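Local coordinates for polysialic acid O-acetyltransferase (Escherichia coli, PDB 3JQY), which transfers acetyl groups from acetyl-CoA to O7 or O9 of the sialic acid residues in long polysialic acid capsule chains, at residues B[117-122]-B[138-143]; B[103-108]-B[124-129]; B[174-179]-B[188-193]; B[71-76]-B[93-98]; B[111-116]-B[132-137]. One frame throughout, in Å; residues are numbered along the deposited sequence. Where two conformers were deposited one is given.

Contact 1 (B[117-122]-B[138-143]); sequences GFEVVT and DVILRA
E119 and L141 are joined through the backbone by the shortest of four hydrogen bonds that lace these two parallel strands, L141 N giving its proton to E119 O at 2.8 Å. The ladder runs on either side of it: E119 N binds V139 O, V121 N binds L141 O, and A143 N binds V121 O. CA-H...O contacts fill the gaps between these bonds, as from F118 CA to V139 O at 3.3 Å.

The two strands lie on successive coils of a left-handed parallel beta-helix, the fold of the hexapeptide-repeat acyltransferases, and in-register stacking of like positions is its building principle.

Apolar contacts lie on the inward side. The F118 ring, its CG anti to the backbone N (chi1 -174°), reaches across obliquely so that CE1 comes 4.0 Å from L141 CD1, while L141 continues inward onto V127 and I129 of another wall.

Polar and mixed contacts occupy the other face. E119 and I140 leave the sheet as neighbours, and the carboxylate flanks the isoleucine, E119 OE2 3.7 Å from I140 CD1. V121 and R142 pair likewise, V121 CG2 lying 3.9 Å from R142 NH1. The charges of E119 and R142 do not meet directly; a water donates to E119 OE1 and accepts from R142 NH2, each at 3.0 Å, the water lying in the guanidinium plane. On this same face Y192 of a second subunit packs on I140 and R142.

Contact 2 (B[103-108]-B[124-129]); sequences GSKVII and KCNVTI
S104 OG takes the backbone N-H of C125 in a nearly straight bond of 3.1 Å (169° at the hydrogen), and the same hydroxyl is also hydrogen-bonded to T101 O and, weakly, to T122 OG1. With OG anti to the carbonyl carbon (chi1 -65°), the side chain turns to meet the start of the next coil. From here the backbones pair in register. K105 N binds C125 O, V127 N binds K105 O and I107 N binds V127 O, before I129 N closes the series on I107 O at 2.8 Å.

The result is one wall of the left-handed beta-helix, two rungs stacked in parallel with their axes 4.8 Å apart and 3° from alignment. V106 over V127 and I108 over I129 face the interior, where V127 and I129 meet L141.

K105 and N126 extend together from the outer face. The amide of N126 sits against the root of the lysine, ND2 lying 3.2 Å from K105 CB. A water accepts a weak bond from N126 ND2 and donates to G103 O at 2.9 Å, tying the loop to the strand. Farther along, a second water meets T128 OG1 at 2.7 Å. K124 sends its amine back to K102 O, while the backbone N of N126 is held by D163.

Contact 3 (B[174-179]-B[188-193]); sequences RNVSIM and SVIGYG
I190 sets its CG2 3.9 Å from V176 CG1, the two side chains crossing at about a right angle. Such packing fills a corner of the left-handed beta-helix: the strand 176-178 belongs to one wall, 189-190 to another, and the chain bends through 191-193 to begin the next coil over R174 and N175. Within this interior I190 also packs on V196 and V200. G191 follows, its carbonyl O lying 3.4 Å from V176 CG2 and accepting a bond from the hydroxyl of S194.

Y192 makes the largest single contribution. Its CG stands anti to the backbone N (chi1 171°), and the ring runs alongside the extended arginine chain of R174, both heading in one direction. R174 CD lies in the plane of the ring at its edge, and Y192 CE1 lies over one face of the guanidinium, 4.0 Å from R174 NE; the two flat groups stand 84° apart. On the N175 flank the amide and ring are steeply inclined, and N175 ND2 is 3.5 Å from Y192 OH. The far end of R174 forms a salt bridge with E119 of the third subunit, while Y192 packs on S177 of that same subunit, so the pair lies at a trimer interface. An alanine in place of Y192 would probably leave the R174 chain without its flanking ring and free to shift, weakening its aim at that glutamate.

G193 completes the turn with a positive phi of 82°, where a side chain would run into Y192 CD2. G193 N donates to R174 O at 3.0 Å, and G193 CA approaches N175 O at 3.1 Å.

Contact 4 (B[71-76]-B[93-98]); sequences ECRWLT and KIKGDI
I94 holds CG1 anti to its backbone N (chi1 -173°), which puts CG2 in the crowded position between N and the carbonyl carbon, where it meets C72 SG at 3.7 Å and L75 CD2 at 4.0 Å. L75, likewise with CG anti to N (chi1 172°), crosses I94 obliquely and also touches I98 through CD1.

The backbones pair in parallel on both sides of a corner. I94 N binds E71 O at 2.8 Å and R73 N binds I94 O; beyond the turn T76 N binds G96 O and I98 N binds T76 O. Between them the register slips by one residue, a beta bulge, and G96 N reaches W74 O from above the carbonyl plane at 3.3 Å.

On the outside, E71 and K93 share a water, which donates to E71 OE2 at 2.8 Å and accepts from K93 NZ; N49 also holds that carboxylate oxygen. Another water lies within reach of W74 O, T76 OG1 and D97 OD2.

These coils belong to the early part of the left-handed beta-helix, away from the acetyl-CoA site inferred from relatives. C72 and L75 rest on N53 of strand 53-58, while I94 and I98 face strand 105-108 across the core and I88 of strand 85-88 packs on L75 and I94.

Contact 5 (B[111-116]-B[132-137]); sequences RTTIGA and DCMIAR
R111 and D132 project in parallel, and the guanidinium grips the carboxylate side-on with two nitrogens. R111 NE gives to D132 OD1 at 2.8 Å and NH2 to D132 OD2 at 3.0 Å, both oxygens being met on their syn sides, though somewhat out of the carboxylate plane. The two flat groups are turned 35° apart, although the acceptors stay close to the guanidinium plane. A bend in the arginine chain at chi3 (-56°) turns NE from the extended path. Y238 binds D132 OD2 as well, and a water donates to D132 OD1, so the carboxylate has several donors. A lysine in place of R111 would probably lose the two-nitrogen grip, its single amine being unable to meet both oxygens side-on, and leave the carboxylate less firmly fixed.

T112 uses its hydroxyl to take the backbone N-H of C133 at 2.9 Å, while the same OG1 is bonded to G130 O. This polar start leads into one wall of the left-handed beta-helix, where short parallel strands stack as T113 over M134 and I114 over I135. T113 N binds C133 O, I135 N binds T113 O and G115 N binds I135 O.

On the inner side I114 and I135 pack flank to flank, with I114 CG1 3.9 Å from I135 CB. Outside, T113 OG1 is held by R222, and a water meets this hydroxyl and donates to I135 O at 2.9 Å. M134 packs on H147 of the third subunit. Past the glycine, A116 CB lies 4.1 Å above one face of the R137 guanidinium, offset toward its rim.

In the fold
From the N terminus, contact 4 comes first, closing one coil of the beta-helix between 71-76 and 93-98 before any other contact opens. The chain then enters a region where three contacts interleave: contact 2 opens at 103, contact 5 at 111 and contact 1 at 117, and they close in the same order at 124, 132 and 138, so they cross rather than nest. Each joins the same two successive coils on a different wall. Contact 3 follows in series, bridging two walls at 174-179 and 188-193. Strand 97-101 pairs with 119-121, and 139-142 with 176-178, so contacts 4 and 1 and the first segment of contact 3 reach one sheet.

Contact 1 (B[117-122]-B[138-143])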
# COMPACT_ATOMS: atom_id res chain seq x y z
N GLY B 117 3.00 12.13 3.25
CA GLY B 117 2.03 11.28 2.59
C GLY B 117 0.66 11.35 3.24
O GLY B 117 -0.26 10.63 2.85
N PHE B 118 0.52 12.22 4.23
CA PHE B 118 -0.76 12.45 4.90
C PHE B 118 -1.80 12.99 3.93
O PHE B 118 -1.51 13.87 3.12
CB PHE B 118 -0.53 13.46 6.03
CG PHE B 118 -1.73 13.71 6.91
CD1 PHE B 118 -2.29 12.68 7.64
CD2 PHE B 118 -2.24 14.99 7.04
CE1 PHE B 118 -3.37 12.93 8.49
CE2 PHE B 118 -3.31 15.25 7.88
CZ PHE B 118 -3.88 14.21 8.60
N GLU B 119 -3.02 12.44 3.98
CA GLU B 119 -4.14 12.96 3.18
C GLU B 119 -5.41 13.02 4.02
O GLU B 119 -5.73 12.05 4.72
CB GLU B 119 -4.44 12.07 1.97
CG GLU B 119 -3.26 11.62 1.12
CD GLU B 119 -3.68 10.63 0.04
OE1 GLU B 119 -4.88 10.61 -0.31
OE2 GLU B 119 -2.81 9.87 -0.46
N VAL B 120 -6.13 14.13 3.95
CA VAL B 120 -7.47 14.21 4.53
C VAL B 120 -8.51 14.48 3.44
O VAL B 120 -8.33 15.40 2.64
CB VAL B 120 -7.59 15.31 5.60
CG1 VAL B 120 -9.03 15.42 6.08
CG2 VAL B 120 -6.66 15.00 6.77
N VAL B 121 -9.57 13.67 3.42
CA VAL B 121 -10.65 13.81 2.45
C VAL B 121 -11.96 14.05 3.21
O VAL B 121 -12.29 13.29 4.11
CB VAL B 121 -10.82 12.51 1.63
CG1 VAL B 121 -11.89 12.68 0.56
CG2 VAL B 121 -9.49 12.08 1.02
N THR B 122 -12.70 15.09 2.84
CA THR B 122 -13.95 15.40 3.52
C THR B 122 -15.09 15.70 2.55
O THR B 122 -14.88 15.82 1.35
CB THR B 122 -13.81 16.64 4.42
OG1 THR B 122 -13.41 17.76 3.61
CG2 THR B 122 -12.77 16.42 5.51
N ASP B 138 2.22 8.19 5.25
CA ASP B 138 1.21 7.59 4.39
C ASP B 138 -0.05 7.19 5.14
O ASP B 138 -0.54 6.07 5.01
CB ASP B 138 1.79 6.38 3.64
CG ASP B 138 2.93 6.77 2.73
OD1 ASP B 138 2.88 7.87 2.15
OD2 ASP B 138 3.88 5.97 2.58
N VAL B 139 -0.57 8.12 5.94
CA VAL B 139 -1.83 7.92 6.62
C VAL B 139 -2.92 8.73 5.93
O VAL B 139 -2.79 9.94 5.75
CB VAL B 139 -1.76 8.33 8.10
CG1 VAL B 139 -3.14 8.30 8.73
CG2 VAL B 139 -0.80 7.40 8.85
N ILE B 140 -4.00 8.04 5.54
CA ILE B 140 -5.14 8.67 4.88
C ILE B 140 -6.36 8.66 5.79
O ILE B 140 -6.76 7.61 6.29
CB ILE B 140 -5.49 7.94 3.57
CG1 ILE B 140 -4.30 7.95 2.61
CG2 ILE B 140 -6.72 8.58 2.91
CD1 ILE B 140 -4.51 7.09 1.36
N LEU B 141 -6.93 9.83 6.03
CA LEU B 141 -8.20 9.91 6.74
C LEU B 141 -9.29 10.23 5.73
O LEU B 141 -9.41 11.37 5.27
CB LEU B 141 -8.14 10.97 7.85
CG LEU B 141 -6.94 10.87 8.81
CD1 LEU B 141 -6.99 11.95 9.89
CD2 LEU B 141 -6.85 9.48 9.44
N ARG B 142 -10.08 9.21 5.36
CA ARG B 142 -11.02 9.34 4.26
C ARG B 142 -12.47 9.37 4.75
O ARG B 142 -13.11 8.34 4.89
CB ARG B 142 -10.83 8.19 3.26
CG ARG B 142 -11.55 8.40 1.92
CD ARG B 142 -11.37 7.21 0.96
NE ARG B 142 -9.97 6.98 0.59
CZ ARG B 142 -9.30 7.70 -0.30
NH1 ARG B 142 -9.88 8.72 -0.92
NH2 ARG B 142 -8.02 7.40 -0.56
N ALA B 143 -12.97 10.57 5.02
CA ALA B 143 -14.30 10.73 5.62
C ALA B 143 -15.42 10.74 4.58
O ALA B 143 -16.60 10.72 4.93
CB ALA B 143 -14.36 12.00 6.46
O HOH W 1 -5.77 8.54 -2.22

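Contact 2 (B[103-108]-B[124-129])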
# COMPACT_ATOMS: atom_id res chain seq x y z
N GLY B 103 -18.07 22.82 3.51
CA GLY B 103 -18.45 23.09 4.89
C GLY B 103 -17.91 22.06 5.86
O GLY B 103 -18.62 21.64 6.77
N SER B 104 -16.66 21.66 5.67
CA SER B 104 -16.03 20.70 6.56
C SER B 104 -15.13 21.41 7.57
O SER B 104 -14.69 22.54 7.34
CB SER B 104 -15.21 19.69 5.76
OG SER B 104 -16.04 18.90 4.92
N LYS B 105 -14.87 20.74 8.69
CA LYS B 105 -13.94 21.22 9.70
C LYS B 105 -12.82 20.20 9.89
O LYS B 105 -13.08 19.01 10.05
CB LYS B 105 -14.65 21.43 11.04
CG LYS B 105 -15.75 22.47 11.01
CD LYS B 105 -16.27 22.72 12.43
CE LYS B 105 -17.69 23.25 12.43
NZ LYS B 105 -17.80 24.57 11.74
N VAL B 106 -11.58 20.65 9.84
CA VAL B 106 -10.45 19.76 10.08
C VAL B 106 -9.63 20.41 11.17
O VAL B 106 -9.22 21.56 11.04
CB VAL B 106 -9.60 19.56 8.81
CG1 VAL B 106 -8.38 18.69 9.11
CG2 VAL B 106 -10.45 18.92 7.70
N ILE B 107 -9.42 19.68 12.26
CA ILE B 107 -8.70 20.20 13.42
C ILE B 107 -7.58 19.25 13.79
O ILE B 107 -7.79 18.05 13.87
CB ILE B 107 -9.62 20.36 14.65
CG1 ILE B 107 -10.90 21.13 14.29
CG2 ILE B 107 -8.87 21.03 15.80
CD1 ILE B 107 -10.66 22.48 13.67
N ILE B 108 -6.40 19.80 14.02
CA ILE B 108 -5.25 19.01 14.43
C ILE B 108 -4.69 19.59 15.74
O ILE B 108 -4.34 20.76 15.80
CB ILE B 108 -4.18 19.02 13.34
CG1 ILE B 108 -4.76 18.41 12.06
CG2 ILE B 108 -2.93 18.28 13.80
CD1 ILE B 108 -3.85 18.48 10.86
N LYS B 124 -18.61 18.01 3.67
CA LYS B 124 -19.54 18.51 4.68
C LYS B 124 -19.49 17.64 5.93
O LYS B 124 -20.52 17.17 6.42
CB LYS B 124 -20.97 18.58 4.13
CG LYS B 124 -21.94 19.32 5.05
CD LYS B 124 -23.27 19.64 4.35
CE LYS B 124 -23.32 21.08 3.86
NZ LYS B 124 -22.42 21.36 2.70
N CYS B 125 -18.28 17.42 6.43
CA CYS B 125 -18.11 16.63 7.63
C CYS B 125 -16.84 17.04 8.37
O CYS B 125 -16.17 18.00 7.97
CB CYS B 125 -18.11 15.13 7.32
SG CYS B 125 -16.71 14.57 6.33
N ASN B 126 -16.51 16.34 9.44
CA ASN B 126 -15.43 16.78 10.30
C ASN B 126 -14.36 15.72 10.45
O ASN B 126 -14.68 14.54 10.59
CB ASN B 126 -15.97 17.15 11.68
CG ASN B 126 -17.07 18.19 11.61
OD1 ASN B 126 -18.06 18.12 12.33
ND2 ASN B 126 -16.90 19.17 10.73
N VAL B 127 -13.11 16.13 10.40
CA VAL B 127 -12.01 15.23 10.72
C VAL B 127 -11.19 15.90 11.80
O VAL B 127 -10.78 17.04 11.66
CB VAL B 127 -11.14 14.92 9.49
CG1 VAL B 127 -9.91 14.13 9.91
CG2 VAL B 127 -11.95 14.13 8.45
N THR B 128 -10.99 15.19 12.91
CA THR B 128 -10.33 15.76 14.08
C THR B 128 -9.23 14.83 14.56
O THR B 128 -9.42 13.62 14.64
CB THR B 128 -11.33 15.94 15.23
OG1 THR B 128 -12.30 16.94 14.87
CG2 THR B 128 -10.60 16.37 16.49
N ILE B 129 -8.07 15.41 14.85
CA ILE B 129 -6.99 14.66 15.49
C ILE B 129 -6.67 15.36 16.80
O ILE B 129 -6.49 16.57 16.83
CB ILE B 129 -5.71 14.61 14.62
CG1 ILE B 129 -6.03 14.02 13.24
CG2 ILE B 129 -4.61 13.80 15.31
CD1 ILE B 129 -4.81 13.78 12.38
O HOH W 2 -18.87 20.10 9.20
O HOH W 3 -13.34 18.84 13.28

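Contact 3 (B[174-179]-B[188-193])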
# COMPACT_ATOMS: atom_id res chain seq x y z
N ARG B 174 2.19 3.42 9.97
CA ARG B 174 2.47 3.71 8.57
C ARG B 174 1.53 2.98 7.61
O ARG B 174 1.12 1.85 7.86
CB ARG B 174 3.93 3.35 8.28
CG ARG B 174 4.32 3.37 6.82
CD ARG B 174 5.80 2.97 6.73
NE ARG B 174 6.21 2.67 5.36
CZ ARG B 174 7.35 2.07 5.04
NH1 ARG B 174 8.20 1.68 5.99
NH2 ARG B 174 7.64 1.84 3.77
N ASN B 175 1.18 3.63 6.53
CA ASN B 175 0.41 3.02 5.49
C ASN B 175 -0.95 2.54 5.96
O ASN B 175 -1.30 1.44 5.74
CB ASN B 175 1.17 1.87 4.83
CG ASN B 175 0.54 1.41 3.56
OD1 ASN B 175 -0.16 2.13 2.91
ND2 ASN B 175 0.81 0.17 3.19
N VAL B 176 -1.69 3.47 6.53
CA VAL B 176 -2.99 3.17 7.14
C VAL B 176 -4.04 4.07 6.52
O VAL B 176 -3.77 5.24 6.28
CB VAL B 176 -2.97 3.50 8.64
CG1 VAL B 176 -4.39 3.63 9.19
CG2 VAL B 176 -2.18 2.45 9.41
N SER B 177 -5.22 3.53 6.28
CA SER B 177 -6.39 4.35 5.96
C SER B 177 -7.39 4.21 7.09
O SER B 177 -7.67 3.10 7.57
CB SER B 177 -7.05 3.91 4.66
OG SER B 177 -6.33 4.39 3.54
N ILE B 178 -7.92 5.34 7.52
CA ILE B 178 -9.05 5.35 8.43
C ILE B 178 -10.26 5.83 7.63
O ILE B 178 -10.23 6.91 7.04
CB ILE B 178 -8.78 6.24 9.65
CG1 ILE B 178 -7.59 5.69 10.44
CG2 ILE B 178 -10.01 6.30 10.54
CD1 ILE B 178 -7.31 6.45 11.71
N MET B 179 -11.31 5.01 7.59
CA MET B 179 -12.48 5.30 6.76
C MET B 179 -13.57 6.07 7.50
O MET B 179 -13.43 6.39 8.68
CB MET B 179 -13.04 4.00 6.16
CG MET B 179 -12.03 3.22 5.31
SD MET B 179 -11.23 4.26 4.06
CE MET B 179 -10.63 3.02 2.92
N SER B 188 -4.76 4.48 22.07
CA SER B 188 -4.79 3.32 21.18
C SER B 188 -3.73 3.38 20.09
O SER B 188 -3.12 4.43 19.84
CB SER B 188 -6.19 3.16 20.58
OG SER B 188 -7.12 2.85 21.60
N VAL B 189 -3.54 2.24 19.44
CA VAL B 189 -2.51 2.05 18.42
C VAL B 189 -3.13 1.40 17.19
O VAL B 189 -3.80 0.38 17.31
CB VAL B 189 -1.41 1.13 18.94
CG1 VAL B 189 -0.40 0.83 17.84
CG2 VAL B 189 -0.73 1.72 20.16
N ILE B 190 -2.93 2.00 16.02
CA ILE B 190 -3.37 1.37 14.78
C ILE B 190 -2.15 0.82 14.06
O ILE B 190 -1.20 1.56 13.78
CB ILE B 190 -4.11 2.36 13.84
CG1 ILE B 190 -5.30 3.01 14.55
CG2 ILE B 190 -4.57 1.64 12.57
CD1 ILE B 190 -6.32 2.01 15.10
N GLY B 191 -2.16 -0.47 13.76
CA GLY B 191 -0.99 -1.12 13.19
C GLY B 191 -0.72 -0.79 11.74
O GLY B 191 -1.64 -0.48 10.97
N TYR B 192 0.56 -0.86 11.37
CA TYR B 192 0.98 -0.72 9.98
C TYR B 192 0.03 -1.43 9.04
O TYR B 192 -0.37 -2.57 9.30
CB TYR B 192 2.37 -1.34 9.78
CG TYR B 192 2.75 -1.41 8.32
CD1 TYR B 192 3.52 -0.41 7.74
CD2 TYR B 192 2.29 -2.44 7.51
CE1 TYR B 192 3.85 -0.45 6.39
CE2 TYR B 192 2.60 -2.49 6.17
CZ TYR B 192 3.38 -1.49 5.61
OH TYR B 192 3.68 -1.54 4.27
N GLY B 193 -0.33 -0.77 7.94
CA GLY B 193 -1.04 -1.42 6.85
C GLY B 193 -2.53 -1.57 7.06
O GLY B 193 -3.23 -2.12 6.21

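Contact 4 (B[71-76]-B[93-98])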
# COMPACT_ATOMS: atom_id res chain seq x y z
N GLU B 71 5.27 23.34 12.66
CA GLU B 71 6.16 23.10 11.54
C GLU B 71 5.35 22.53 10.38
O GLU B 71 4.80 21.44 10.48
CB GLU B 71 7.24 22.09 11.94
CG GLU B 71 8.06 21.55 10.77
CD GLU B 71 8.94 20.38 11.19
OE1 GLU B 71 8.69 19.25 10.73
OE2 GLU B 71 9.88 20.60 11.98
N CYS B 72 5.25 23.29 9.29
CA CYS B 72 4.57 22.83 8.09
C CYS B 72 5.62 22.64 7.01
O CYS B 72 6.32 23.58 6.66
CB CYS B 72 3.56 23.86 7.60
SG CYS B 72 2.28 24.24 8.79
N ARG B 73 5.72 21.42 6.49
CA ARG B 73 6.63 21.14 5.39
C ARG B 73 5.91 20.39 4.28
O ARG B 73 5.35 19.31 4.50
CB ARG B 73 7.86 20.37 5.88
CG ARG B 73 8.65 21.14 6.94
CD ARG B 73 9.74 20.29 7.58
NE ARG B 73 10.79 19.94 6.62
CZ ARG B 73 11.81 20.74 6.30
NH1 ARG B 73 11.92 21.94 6.84
NH2 ARG B 73 12.72 20.32 5.43
N TRP B 74 5.91 20.98 3.09
CA TRP B 74 5.16 20.45 1.96
C TRP B 74 3.71 20.18 2.33
O TRP B 74 3.13 19.17 1.97
CB TRP B 74 5.84 19.20 1.39
CG TRP B 74 7.11 19.54 0.71
CD1 TRP B 74 7.26 20.03 -0.55
CD2 TRP B 74 8.42 19.47 1.27
NE1 TRP B 74 8.58 20.26 -0.82
CE2 TRP B 74 9.32 19.92 0.28
CE3 TRP B 74 8.93 19.05 2.50
CZ2 TRP B 74 10.70 19.97 0.49
CZ3 TRP B 74 10.29 19.11 2.71
CH2 TRP B 74 11.16 19.56 1.71
N LEU B 75 3.13 21.13 3.06
CA LEU B 75 1.71 21.07 3.38
C LEU B 75 0.91 21.82 2.31
O LEU B 75 1.27 22.94 1.95
CB LEU B 75 1.46 21.70 4.75
CG LEU B 75 -0.01 21.89 5.12
CD1 LEU B 75 -0.66 20.54 5.36
CD2 LEU B 75 -0.13 22.78 6.35
N THR B 76 -0.16 21.20 1.82
CA THR B 76 -1.10 21.85 0.91
C THR B 76 -2.48 21.75 1.53
O THR B 76 -2.93 20.66 1.87
CB THR B 76 -1.13 21.17 -0.48
OG1 THR B 76 0.18 21.19 -1.06
CG2 THR B 76 -2.10 21.91 -1.42
N LYS B 93 3.53 19.16 14.06
CA LYS B 93 4.38 19.06 12.88
C LYS B 93 3.58 18.37 11.80
O LYS B 93 3.07 17.27 12.01
CB LYS B 93 5.63 18.22 13.19
CG LYS B 93 6.48 18.78 14.32
CD LYS B 93 7.79 18.01 14.41
CE LYS B 93 8.66 18.53 15.54
NZ LYS B 93 9.96 17.81 15.58
N ILE B 94 3.46 19.01 10.64
CA ILE B 94 2.55 18.49 9.62
C ILE B 94 3.13 18.55 8.21
O ILE B 94 3.91 19.45 7.87
CB ILE B 94 1.19 19.22 9.66
CG1 ILE B 94 0.20 18.55 8.71
CG2 ILE B 94 1.36 20.69 9.36
CD1 ILE B 94 -1.25 18.85 9.01
N LYS B 95 2.76 17.55 7.42
CA LYS B 95 3.07 17.46 6.01
C LYS B 95 1.83 16.90 5.32
O LYS B 95 0.91 16.43 5.99
CB LYS B 95 4.24 16.49 5.79
CG LYS B 95 5.45 16.78 6.66
CD LYS B 95 6.64 15.90 6.30
CE LYS B 95 7.79 16.15 7.27
NZ LYS B 95 9.10 15.88 6.64
N GLY B 96 1.79 16.95 4.00
CA GLY B 96 0.71 16.30 3.26
C GLY B 96 -0.38 17.20 2.71
O GLY B 96 -0.18 18.40 2.50
N ASP B 97 -1.54 16.61 2.47
CA ASP B 97 -2.62 17.29 1.79
C ASP B 97 -3.89 17.26 2.62
O ASP B 97 -4.38 16.18 2.95
CB ASP B 97 -2.88 16.63 0.44
CG ASP B 97 -1.72 16.79 -0.52
OD1 ASP B 97 -1.02 15.79 -0.79
OD2 ASP B 97 -1.48 17.93 -0.99
N ILE B 98 -4.42 18.43 2.93
CA ILE B 98 -5.70 18.52 3.63
C ILE B 98 -6.72 19.17 2.71
O ILE B 98 -6.53 20.31 2.28
CB ILE B 98 -5.60 19.38 4.90
CG1 ILE B 98 -4.60 18.77 5.89
CG2 ILE B 98 -6.97 19.54 5.54
CD1 ILE B 98 -4.36 19.65 7.12
O HOH W 4 6.66 18.65 9.27
O HOH W 5 11.41 18.62 13.19
O HOH W 6 1.40 18.65 -0.16

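Contact 5 (B[111-116]-B[132-137])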
# COMPACT_ATOMS: atom_id res chain seq x y z
N ARG B 111 1.00 19.53 19.68
CA ARG B 111 2.11 18.59 19.82
C ARG B 111 1.89 17.28 19.07
O ARG B 111 2.47 16.26 19.41
CB ARG B 111 2.39 18.30 21.30
CG ARG B 111 2.68 19.56 22.13
CD ARG B 111 2.74 19.26 23.62
NE ARG B 111 1.51 18.63 24.10
CZ ARG B 111 0.46 19.28 24.59
NH1 ARG B 111 0.46 20.61 24.66
NH2 ARG B 111 -0.61 18.61 24.99
N THR B 112 1.05 17.32 18.04
CA THR B 112 0.83 16.14 17.22
C THR B 112 1.80 16.15 16.05
O THR B 112 2.07 17.20 15.46
CB THR B 112 -0.63 16.10 16.74
OG1 THR B 112 -1.46 15.59 17.79
CG2 THR B 112 -0.78 15.23 15.49
N THR B 113 2.36 14.99 15.72
CA THR B 113 3.28 14.88 14.59
C THR B 113 2.67 14.04 13.48
O THR B 113 2.04 13.02 13.74
CB THR B 113 4.65 14.30 15.01
OG1 THR B 113 4.48 12.96 15.51
CG2 THR B 113 5.25 15.17 16.10
N ILE B 114 2.85 14.50 12.25
CA ILE B 114 2.22 13.85 11.10
C ILE B 114 3.25 13.67 10.00
O ILE B 114 3.90 14.63 9.56
CB ILE B 114 1.04 14.68 10.57
CG1 ILE B 114 -0.07 14.75 11.63
CG2 ILE B 114 0.55 14.12 9.25
CD1 ILE B 114 -1.13 15.82 11.38
N GLY B 115 3.40 12.43 9.55
CA GLY B 115 4.39 12.09 8.54
C GLY B 115 4.01 12.40 7.11
O GLY B 115 2.85 12.66 6.79
N ALA B 116 5.01 12.35 6.23
CA ALA B 116 4.80 12.61 4.81
C ALA B 116 3.77 11.65 4.22
O ALA B 116 3.68 10.50 4.64
CB ALA B 116 6.13 12.49 4.05
N ASP B 132 -1.13 15.43 21.07
CA ASP B 132 -0.13 14.42 21.39
C ASP B 132 -0.25 13.13 20.60
O ASP B 132 0.12 12.06 21.09
CB ASP B 132 -0.16 14.10 22.89
CG ASP B 132 0.14 15.30 23.75
OD1 ASP B 132 1.20 15.93 23.53
OD2 ASP B 132 -0.68 15.61 24.64
N CYS B 133 -0.73 13.22 19.36
CA CYS B 133 -0.77 12.04 18.50
C CYS B 133 0.52 11.84 17.72
O CYS B 133 1.26 12.80 17.45
CB CYS B 133 -1.97 12.08 17.54
SG CYS B 133 -3.57 11.86 18.36
N MET B 134 0.79 10.59 17.36
CA MET B 134 1.91 10.26 16.49
C MET B 134 1.33 9.59 15.25
O MET B 134 0.91 8.44 15.29
CB MET B 134 2.89 9.31 17.20
CG MET B 134 4.12 8.96 16.36
SD MET B 134 5.42 8.16 17.34
CE MET B 134 4.63 6.59 17.72
N ILE B 135 1.27 10.35 14.16
CA ILE B 135 0.74 9.85 12.90
C ILE B 135 1.91 9.57 11.96
O ILE B 135 2.65 10.49 11.58
CB ILE B 135 -0.21 10.88 12.25
CG1 ILE B 135 -1.26 11.38 13.25
CG2 ILE B 135 -0.83 10.32 10.98
CD1 ILE B 135 -2.03 10.27 13.95
N ALA B 136 2.10 8.31 11.59
CA ALA B 136 3.23 7.92 10.75
C ALA B 136 3.01 8.34 9.30
O ALA B 136 2.03 9.01 8.97
CB ALA B 136 3.45 6.42 10.84
N ARG B 137 3.93 7.94 8.43
CA ARG B 137 3.85 8.30 7.02
C ARG B 137 2.72 7.58 6.32
O ARG B 137 2.31 6.49 6.73
CB ARG B 137 5.18 8.01 6.31
CG ARG B 137 6.32 8.87 6.83
CD ARG B 137 7.54 8.81 5.92
NE ARG B 137 8.53 9.82 6.30
CZ ARG B 137 9.46 10.30 5.49
NH1 ARG B 137 9.54 9.88 4.23
NH2 ARG B 137 10.32 11.22 5.93
O HOH W 7 3.26 14.91 22.33
O HOH W 8 4.82 11.36 13.28
O HOH W 9 0.82 10.46 7.02